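Local coordinates for protein alanine dehydrogenase/pyridine nucleotide transhydrogenase (Mycobacterium smegmatis str. MC2 155, PDB 3P2Y) that probably takes part in proton-translocating transhydrogenation between NADH and NADP, as the alpha 1 subunit of a pyridine nucleotide transhydrogenase, at residues K159-G164 with L197-T202; D261-F266 with A286-G291; V298-L301 with G307-E310; C309-P314 with I318-V323. All blocks are in the same frame, centred on the assembly; numbering follows the deposited sequence. Where two conformers were deposited one is given.

How the interactions relate
All four contacts belong to the Rossmann-type domain built on the sheet that includes strands 186-190, 268-271, 297-300, 323-326 and 317-320. Interactions 1 and 3 are buried, interaction 2 is partly buried and interaction 4 lies at the surface. The chemistry follows: interaction 1 is apolar helix packing, interaction 3 a carboxylate gripping loop amides, interaction 2 methyl packing plus a water bridge, interaction 4 a CH-pi contact. Interactions 3 and 4 share Cys309 and Glu310, and Asp300 OD2 probably bonds Thr312 OG1 (2.5 Å). Glu310 OE1 reaches Ala286 N, tying both to interaction 2, while Ala160 and Gly164 of interaction 1 pack on Leu301 and Val299 of interaction 3.

Interaction 1 (K159-G164 with L197-T202). With EDO (1,2-ethanediol), chain G.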
# COMPACT_ATOMS: atom_id res chain seq x y z
N LYS A 159 6.45 5.30 -2.64
CA LYS A 159 6.15 3.99 -2.03
C LYS A 159 6.16 4.06 -0.49
O LYS A 159 5.48 3.24 0.17
CB LYS A 159 7.14 2.93 -2.52
CG LYS A 159 6.99 2.57 -4.01
CD LYS A 159 5.56 2.18 -4.41
CE LYS A 159 4.95 0.99 -3.57
NZ LYS A 159 5.62 -0.34 -4.04
N ALA A 160 6.90 5.02 0.07
CA ALA A 160 6.89 5.23 1.56
C ALA A 160 5.50 5.59 2.06
O ALA A 160 5.05 5.08 3.11
CB ALA A 160 7.94 6.33 2.00
N VAL A 161 4.81 6.45 1.31
CA VAL A 161 3.44 6.83 1.68
C VAL A 161 2.50 5.66 1.53
O VAL A 161 1.61 5.46 2.39
CB VAL A 161 2.93 8.06 0.86
CG1 VAL A 161 1.42 8.34 1.14
CG2 VAL A 161 3.76 9.25 1.27
N LEU A 162 2.60 4.92 0.42
CA LEU A 162 1.72 3.75 0.28
C LEU A 162 1.92 2.78 1.45
O LEU A 162 0.95 2.18 1.94
CB LEU A 162 1.92 3.02 -1.07
CG LEU A 162 1.49 3.86 -2.29
CD1 LEU A 162 1.72 3.05 -3.57
CD2 LEU A 162 0.02 4.23 -2.17
N LEU A 163 3.16 2.65 1.90
CA LEU A 163 3.47 1.69 2.98
C LEU A 163 2.87 2.21 4.27
O LEU A 163 2.22 1.45 5.01
CB LEU A 163 4.99 1.52 3.13
CG LEU A 163 5.44 0.60 4.27
CD1 LEU A 163 4.82 -0.82 4.11
CD2 LEU A 163 7.00 0.55 4.32
N GLY A 164 3.06 3.50 4.54
CA GLY A 164 2.46 4.11 5.75
C GLY A 164 0.94 3.95 5.76
O GLY A 164 0.33 3.57 6.80
N LEU A 197 9.83 15.21 -0.61
CA LEU A 197 8.89 16.03 -1.36
C LEU A 197 7.84 15.17 -2.06
O LEU A 197 6.66 15.52 -2.10
CB LEU A 197 9.63 16.88 -2.40
CG LEU A 197 8.85 18.07 -2.95
CD1 LEU A 197 8.48 19.07 -1.81
CD2 LEU A 197 9.68 18.77 -4.05
N GLN A 198 8.28 14.06 -2.66
CA GLN A 198 7.34 13.15 -3.28
C GLN A 198 6.43 12.53 -2.22
O GLN A 198 5.24 12.37 -2.47
CB GLN A 198 8.07 12.04 -4.06
CG GLN A 198 7.07 11.19 -4.93
CD GLN A 198 6.33 12.05 -5.95
OE1 GLN A 198 5.13 12.30 -5.80
NE2 GLN A 198 7.05 12.55 -6.93
N ALA A 199 6.96 12.21 -1.05
CA ALA A 199 6.08 11.72 0.07
C ALA A 199 5.00 12.76 0.44
O ALA A 199 3.82 12.43 0.58
CB ALA A 199 6.93 11.36 1.32
N LEU A 200 5.39 14.03 0.55
CA LEU A 200 4.37 15.07 0.82
C LEU A 200 3.30 15.13 -0.27
O LEU A 200 2.10 15.23 0.05
CB LEU A 200 5.02 16.45 0.97
CG LEU A 200 5.84 16.62 2.25
CD1 LEU A 200 6.69 17.90 2.09
CD2 LEU A 200 4.95 16.71 3.52
N ALA A 201 3.73 15.08 -1.54
CA ALA A 201 2.79 15.17 -2.65
C ALA A 201 1.86 13.97 -2.63
O ALA A 201 0.63 14.13 -2.80
CB ALA A 201 3.53 15.26 -4.03
N THR A 202 2.43 12.79 -2.43
CA THR A 202 1.62 11.55 -2.48
C THR A 202 0.63 11.48 -1.31
O THR A 202 -0.53 11.09 -1.50
CB THR A 202 2.52 10.31 -2.53
OG1 THR A 202 3.31 10.41 -3.74
CG2 THR A 202 1.68 9.00 -2.62
C1 EDO G . 6.18 -0.39 -0.34
O1 EDO G . 5.07 0.53 -0.28
C2 EDO G . 5.68 -1.83 -0.56
O2 EDO G . 5.14 -2.05 -1.89
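This is a buried helix-helix contact in which Val161 of helix 148-167 sets its side chain against Ala199 and Thr202, one turn apart on helix 194-206. Helix 194-206 begins within what is probably the Rossmann-type GxGxxG sequence. The backbones come close, with the CA atoms of Val161 and Ala199 5.8 Å apart. Val161 splits its two branches between the partners. CG1 lies anti to the backbone N (chi1 173°), which leaves CG2 anti to the carbonyl carbon and over the backbone of Ala199, 3.3 Å from Ala199 O and 3.8 Å from the Ala199 CB methyl. The other branch, Val161 CG1, lies against Thr202 CG2, also at 3.8 Å, as the two side chains run past each other in opposite senses. On another side of helix 148-167, a 1,2-ethanediol, probably from the crystallisation liquor, donates from O1 to Lys159 O (2.8 Å) and accepts at O2 from Lys159 NZ (2.8 Å); the lysine chain is bent at chi2, chi3 and chi4 to reach it. Lys159 NZ also bonds Thr334 and Ser166 O of the second subunit. Val161 and Ala199 both rest on Ile270 of strand 268-271, and Ala199 also on Val189 of strand 186-190.

Interaction 2 (D261-F266 with A286-G291); sequences DAITKF and AAAATG. With NA (sodium ion), chain E.
Ala288 on the short helix 286-290 packs against Ile263 of helix 249-263, within the Rossmann-type domain. From its start, helix 286-290 is tied down by Ala286, whose N bonds Glu310 and whose O receives both Thr290 N and Thr290 OG1; the hydroxyl, 2.7 Å from Ala286 O, comes from above the carbonyl plane. Ala288 supplies the apolar part of the contact. Its CB methyl fits between two branches of Ile263, touching CG2 and CD1 each at 4.0 Å, while Ala288 O lies 3.7 Å from Thr264 CG2. At Gly291 the two backbones are closest, with the CA of Gly291 5.0 Å from the CA of Thr264. The methyl of Thr264 occupies the space over the glycine, and Thr264 CB lies 3.4 Å from Gly291 O. Thr264 keeps OG1 between its backbone N and carbonyl carbon (chi1 69°), which turns the hydroxyl back to Asp261 O at 2.7 Å and leaves CG2 for the neighbouring helix. Thr264 lies within a type I turn from Ile263 to Phe266, and Lys265 O in that turn binds a sodium ion that five waters also coordinate. One further water joins the two segments, donating to Thr264 O at 2.8 Å and to Gly291 O.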
# COMPACT_ATOMS: atom_id res chain seq x y z
N ASP A 261 7.61 17.01 20.52
CA ASP A 261 6.18 17.27 20.77
C ASP A 261 5.37 17.30 19.49
O ASP A 261 4.25 16.78 19.43
CB ASP A 261 5.99 18.62 21.47
CG ASP A 261 6.52 18.64 22.90
OD1 ASP A 261 6.80 17.56 23.47
OD2 ASP A 261 6.65 19.76 23.45
N ALA A 262 5.93 17.92 18.45
CA ALA A 262 5.21 18.01 17.19
C ALA A 262 4.94 16.60 16.65
O ALA A 262 3.82 16.32 16.23
CB ALA A 262 5.96 18.84 16.20
N ILE A 263 5.94 15.73 16.68
CA ILE A 263 5.80 14.35 16.14
C ILE A 263 4.62 13.59 16.75
O ILE A 263 3.89 12.85 16.06
CB ILE A 263 7.11 13.55 16.28
CG1 ILE A 263 8.21 14.11 15.36
CG2 ILE A 263 6.89 12.03 16.05
CD1 ILE A 263 9.62 13.74 15.81
N THR A 264 4.40 13.80 18.06
CA THR A 264 3.35 13.04 18.75
C THR A 264 1.98 13.30 18.18
O THR A 264 1.07 12.48 18.40
CB THR A 264 3.32 13.35 20.30
OG1 THR A 264 2.86 14.70 20.54
CG2 THR A 264 4.68 13.14 20.90
N LYS A 265 1.82 14.40 17.45
CA LYS A 265 0.51 14.84 16.93
C LYS A 265 0.11 14.19 15.60
O LYS A 265 -1.03 14.37 15.15
CB LYS A 265 0.44 16.35 16.71
CG LYS A 265 0.85 17.23 17.90
CD LYS A 265 0.08 16.87 19.16
CE LYS A 265 0.25 17.97 20.21
NZ LYS A 265 -0.43 17.58 21.48
N PHE A 266 1.00 13.43 14.99
CA PHE A 266 0.76 12.95 13.61
C PHE A 266 0.40 11.48 13.54
O PHE A 266 0.88 10.68 14.36
CB PHE A 266 1.98 13.23 12.74
CG PHE A 266 2.13 14.69 12.42
CD1 PHE A 266 1.53 15.23 11.29
CD2 PHE A 266 2.86 15.52 13.28
CE1 PHE A 266 1.66 16.60 11.01
CE2 PHE A 266 2.98 16.89 13.02
CZ PHE A 266 2.38 17.43 11.89
N ALA A 286 12.87 7.86 20.97
CA ALA A 286 11.96 6.88 21.55
C ALA A 286 10.71 7.54 22.15
O ALA A 286 9.60 7.04 21.94
CB ALA A 286 12.69 6.05 22.61
N ALA A 287 10.88 8.64 22.88
CA ALA A 287 9.76 9.36 23.50
C ALA A 287 8.77 9.93 22.48
O ALA A 287 7.55 9.90 22.70
CB ALA A 287 10.27 10.48 24.39
N ALA A 288 9.30 10.47 21.39
CA ALA A 288 8.46 11.02 20.31
C ALA A 288 7.56 9.93 19.73
O ALA A 288 6.35 10.12 19.64
CB ALA A 288 9.32 11.63 19.20
N ALA A 289 8.16 8.79 19.40
CA ALA A 289 7.42 7.67 18.81
C ALA A 289 6.38 7.15 19.79
O ALA A 289 5.23 6.92 19.42
CB ALA A 289 8.35 6.54 18.38
N THR A 290 6.79 6.99 21.04
CA THR A 290 5.93 6.47 22.11
C THR A 290 4.74 7.37 22.40
O THR A 290 3.67 6.89 22.80
CB THR A 290 6.78 6.27 23.41
OG1 THR A 290 7.83 5.36 23.11
CG2 THR A 290 5.96 5.73 24.55
N GLY A 291 4.94 8.67 22.19
CA GLY A 291 3.91 9.69 22.42
C GLY A 291 2.86 9.78 21.31
O GLY A 291 1.85 10.47 21.48
NA NA E . -3.62 14.18 15.68
O HOH W 1 -0.63 11.92 20.53
O HOH W 2 -2.97 13.98 18.23
O HOH W 3 -3.08 16.53 14.45
O HOH W 4 -3.97 13.59 13.50
O HOH W 5 -5.88 13.10 15.80
O HOH W 6 -2.71 11.34 15.92

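Interaction 3 (V298-L301 with G307-E310)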
# COMPACT_ATOMS: atom_id res chain seq x y z
N VAL A 298 5.39 5.16 11.86
CA VAL A 298 6.61 5.84 11.49
C VAL A 298 7.25 5.03 10.37
O VAL A 298 7.55 3.83 10.56
CB VAL A 298 7.63 5.91 12.68
CG1 VAL A 298 9.01 6.53 12.23
CG2 VAL A 298 7.04 6.72 13.86
N VAL A 299 7.45 5.67 9.22
CA VAL A 299 8.11 5.00 8.08
C VAL A 299 9.51 5.63 7.98
O VAL A 299 9.66 6.80 7.59
CB VAL A 299 7.35 5.21 6.76
CG1 VAL A 299 8.04 4.38 5.61
CG2 VAL A 299 5.85 4.80 6.90
N ASP A 300 10.52 4.88 8.39
CA ASP A 300 11.90 5.36 8.48
C ASP A 300 12.64 4.83 7.26
O ASP A 300 12.82 3.61 7.10
CB ASP A 300 12.49 4.81 9.80
CG ASP A 300 13.90 5.32 10.12
OD1 ASP A 300 14.60 5.86 9.24
OD2 ASP A 300 14.32 5.08 11.28
N LEU A 301 13.04 5.74 6.36
CA LEU A 301 13.73 5.32 5.14
C LEU A 301 15.24 5.19 5.30
O LEU A 301 15.92 4.80 4.36
CB LEU A 301 13.48 6.29 3.98
CG LEU A 301 12.00 6.53 3.59
CD1 LEU A 301 11.92 7.25 2.24
CD2 LEU A 301 11.26 5.21 3.55
N GLY A 307 18.90 4.34 10.81
CA GLY A 307 17.52 4.84 11.01
C GLY A 307 17.45 6.23 11.63
O GLY A 307 18.27 6.58 12.49
N ASN A 308 16.46 7.02 11.22
CA ASN A 308 16.19 8.32 11.83
C ASN A 308 15.48 8.15 13.15
O ASN A 308 15.40 9.11 13.93
CB ASN A 308 15.30 9.18 10.91
CG ASN A 308 15.93 9.43 9.53
OD1 ASN A 308 15.30 9.17 8.50
ND2 ASN A 308 17.17 9.91 9.51
N CYS A 309 14.92 6.96 13.37
CA CYS A 309 14.14 6.69 14.58
C CYS A 309 14.94 5.76 15.48
O CYS A 309 15.43 4.73 15.05
CB CYS A 309 12.77 6.07 14.26
SG CYS A 309 11.73 5.76 15.71
N GLU A 310 15.04 6.15 16.75
CA GLU A 310 15.75 5.37 17.76
C GLU A 310 15.25 3.91 17.89
O GLU A 310 16.02 3.01 18.21
CB GLU A 310 15.64 6.12 19.10
CG GLU A 310 16.24 5.45 20.33
CD GLU A 310 16.14 6.33 21.60
OE1 GLU A 310 15.59 7.46 21.54
OE2 GLU A 310 16.63 5.86 22.66
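Asp300, at the end of strand 297-300, holds the following loop by two backbone amides. Asn308 N donates to Asp300 OD1 at 3.0 Å in a nearly straight bond (169°), meeting the oxygen on its syn side. Cys309 N donates to Asp300 OD2 at 2.9 Å, but from above the carboxylate plane and more bent. The carboxylate gets there because CG lies anti to the backbone N (chi1 -175°), which sends it out from the strand toward the loop. It has further partners: Thr312 OG1 bonds OD2 and Ala302 N bonds OD1, so each buried oxygen is gripped at least twice, an environment that would probably keep the group ionised. The Asn308 amide is nearly parallel to the carboxylate (17°) but displaced to one side of its plane; Asn308 OD1 and Asp300 OD1, both acceptors, are 3.5 Å apart and not bonded. That amide is fixed by other bonds, OD1 to Thr271 and ND2 to Pro281 O and Ala273 O. Just before Asn308, Gly307 brings its CA within 3.2 Å of Asp300 OD2. Outside this polar centre, Val298 CG1 meets Cys309 CB at 4.3 Å. Strand 297-300 is bonded on its two sides to strands 268-271 and 323-326, while Val299 and Leu301 pack on Ala160 of helix 148-167.

Interaction 4 (C309-P314 with I318-V323)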
# COMPACT_ATOMS: atom_id res chain seq x y z
N CYS A 309 14.92 6.96 13.37
CA CYS A 309 14.14 6.69 14.58
C CYS A 309 14.94 5.76 15.48
O CYS A 309 15.43 4.73 15.05
CB CYS A 309 12.77 6.07 14.26
SG CYS A 309 11.73 5.76 15.71
N GLU A 310 15.04 6.15 16.75
CA GLU A 310 15.75 5.37 17.76
C GLU A 310 15.25 3.91 17.89
O GLU A 310 16.02 3.01 18.21
CB GLU A 310 15.64 6.12 19.10
CG GLU A 310 16.24 5.45 20.33
CD GLU A 310 16.14 6.33 21.60
OE1 GLU A 310 15.59 7.46 21.54
OE2 GLU A 310 16.63 5.86 22.66
N LEU A 311 13.97 3.69 17.63
CA LEU A 311 13.38 2.37 17.82
C LEU A 311 13.37 1.54 16.53
O LEU A 311 12.89 0.41 16.52
CB LEU A 311 11.97 2.51 18.41
CG LEU A 311 11.91 3.20 19.77
CD1 LEU A 311 10.49 3.58 20.14
CD2 LEU A 311 12.55 2.31 20.86
N THR A 312 13.88 2.12 15.45
CA THR A 312 13.90 1.41 14.17
C THR A 312 14.70 0.12 14.19
O THR A 312 15.84 0.09 14.69
CB THR A 312 14.41 2.35 13.05
OG1 THR A 312 13.36 3.26 12.75
CG2 THR A 312 14.81 1.58 11.78
N GLU A 313 14.08 -0.93 13.67
CA GLU A 313 14.77 -2.18 13.39
C GLU A 313 14.88 -2.33 11.87
O GLU A 313 13.89 -2.63 11.20
CB GLU A 313 14.02 -3.35 14.03
CG GLU A 313 13.97 -3.25 15.56
CD GLU A 313 13.18 -4.37 16.22
OE1 GLU A 313 13.14 -5.48 15.64
OE2 GLU A 313 12.61 -4.14 17.33
N PRO A 314 16.09 -2.09 11.31
CA PRO A 314 16.29 -2.06 9.84
C PRO A 314 15.72 -3.29 9.11
O PRO A 314 15.93 -4.45 9.54
CB PRO A 314 17.83 -1.96 9.69
CG PRO A 314 18.26 -1.24 10.94
CD PRO A 314 17.33 -1.73 12.03
N ILE A 318 7.87 -3.31 13.24
CA ILE A 318 7.63 -3.67 14.64
C ILE A 318 6.59 -2.75 15.25
O ILE A 318 6.27 -1.71 14.68
CB ILE A 318 8.93 -3.67 15.48
CG1 ILE A 318 9.67 -2.31 15.48
CG2 ILE A 318 9.87 -4.80 14.99
CD1 ILE A 318 9.25 -1.38 16.64
N VAL A 319 6.07 -3.12 16.42
CA VAL A 319 5.12 -2.27 17.12
C VAL A 319 5.71 -1.93 18.49
O VAL A 319 6.22 -2.82 19.19
CB VAL A 319 3.71 -2.94 17.24
CG1 VAL A 319 2.76 -2.08 18.09
CG2 VAL A 319 3.07 -3.16 15.85
N HIS A 320 5.65 -0.65 18.84
CA HIS A 320 6.16 -0.18 20.12
C HIS A 320 5.09 0.69 20.79
O HIS A 320 4.76 1.76 20.28
CB HIS A 320 7.48 0.57 19.90
CG HIS A 320 8.17 0.98 21.17
ND1 HIS A 320 9.04 0.15 21.84
CD2 HIS A 320 8.10 2.13 21.87
CE1 HIS A 320 9.48 0.78 22.92
NE2 HIS A 320 8.93 1.98 22.97
N HIS A 321 4.55 0.22 21.92
CA HIS A 321 3.47 0.93 22.61
C HIS A 321 2.35 1.34 21.64
O HIS A 321 1.86 2.47 21.63
CB HIS A 321 4.03 2.11 23.41
CG HIS A 321 4.89 1.68 24.57
ND1 HIS A 321 6.26 1.54 24.47
CD2 HIS A 321 4.57 1.32 25.83
CE1 HIS A 321 6.74 1.12 25.63
NE2 HIS A 321 5.74 0.99 26.47
N GLY A 322 1.93 0.37 20.82
CA GLY A 322 0.82 0.58 19.86
C GLY A 322 1.18 1.40 18.63
O GLY A 322 0.31 1.66 17.79
N VAL A 323 2.45 1.76 18.49
CA VAL A 323 2.91 2.58 17.33
C VAL A 323 3.74 1.73 16.40
O VAL A 323 4.70 1.05 16.83
CB VAL A 323 3.71 3.84 17.80
CG1 VAL A 323 4.22 4.65 16.59
CG2 VAL A 323 2.85 4.74 18.70
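A connecting loop, residues 309-314, here packs against the first strand of a beta-hairpin at the edge of the domain's mixed sheet, strands 317-320 and 323-326 joined by a type I' turn from His320 to Val323. The main contact is a CH-pi interaction. Leu311 CD1 sits over one face of the His320 imidazole, 3.6 Å from the ring centroid and 23° off the normal, displaced toward the CD2 side, where it comes within 3.3 Å of His320 CD2. The two side chains cross at about a right angle. His320 holds its ring out to the leucine with CG anti to the backbone N (chi1 -174°). Leu311 itself stands on a type I turn from Cys309 to Thr312, closed by Thr312 N to Cys309 O, with Leu311 N also donating to Cys309 SG at 3.6 Å. Its side chain also touches Ala286 and Ala289 of helix 286-290. Nearer the strand's start, the Glu313 side chain crosses that of Ile318 at about a right angle. Ile318 CD1 reaches back to Leu311 O at 4.1 Å, while its CG2 methyl meets Glu313 OE1 at 3.4 Å.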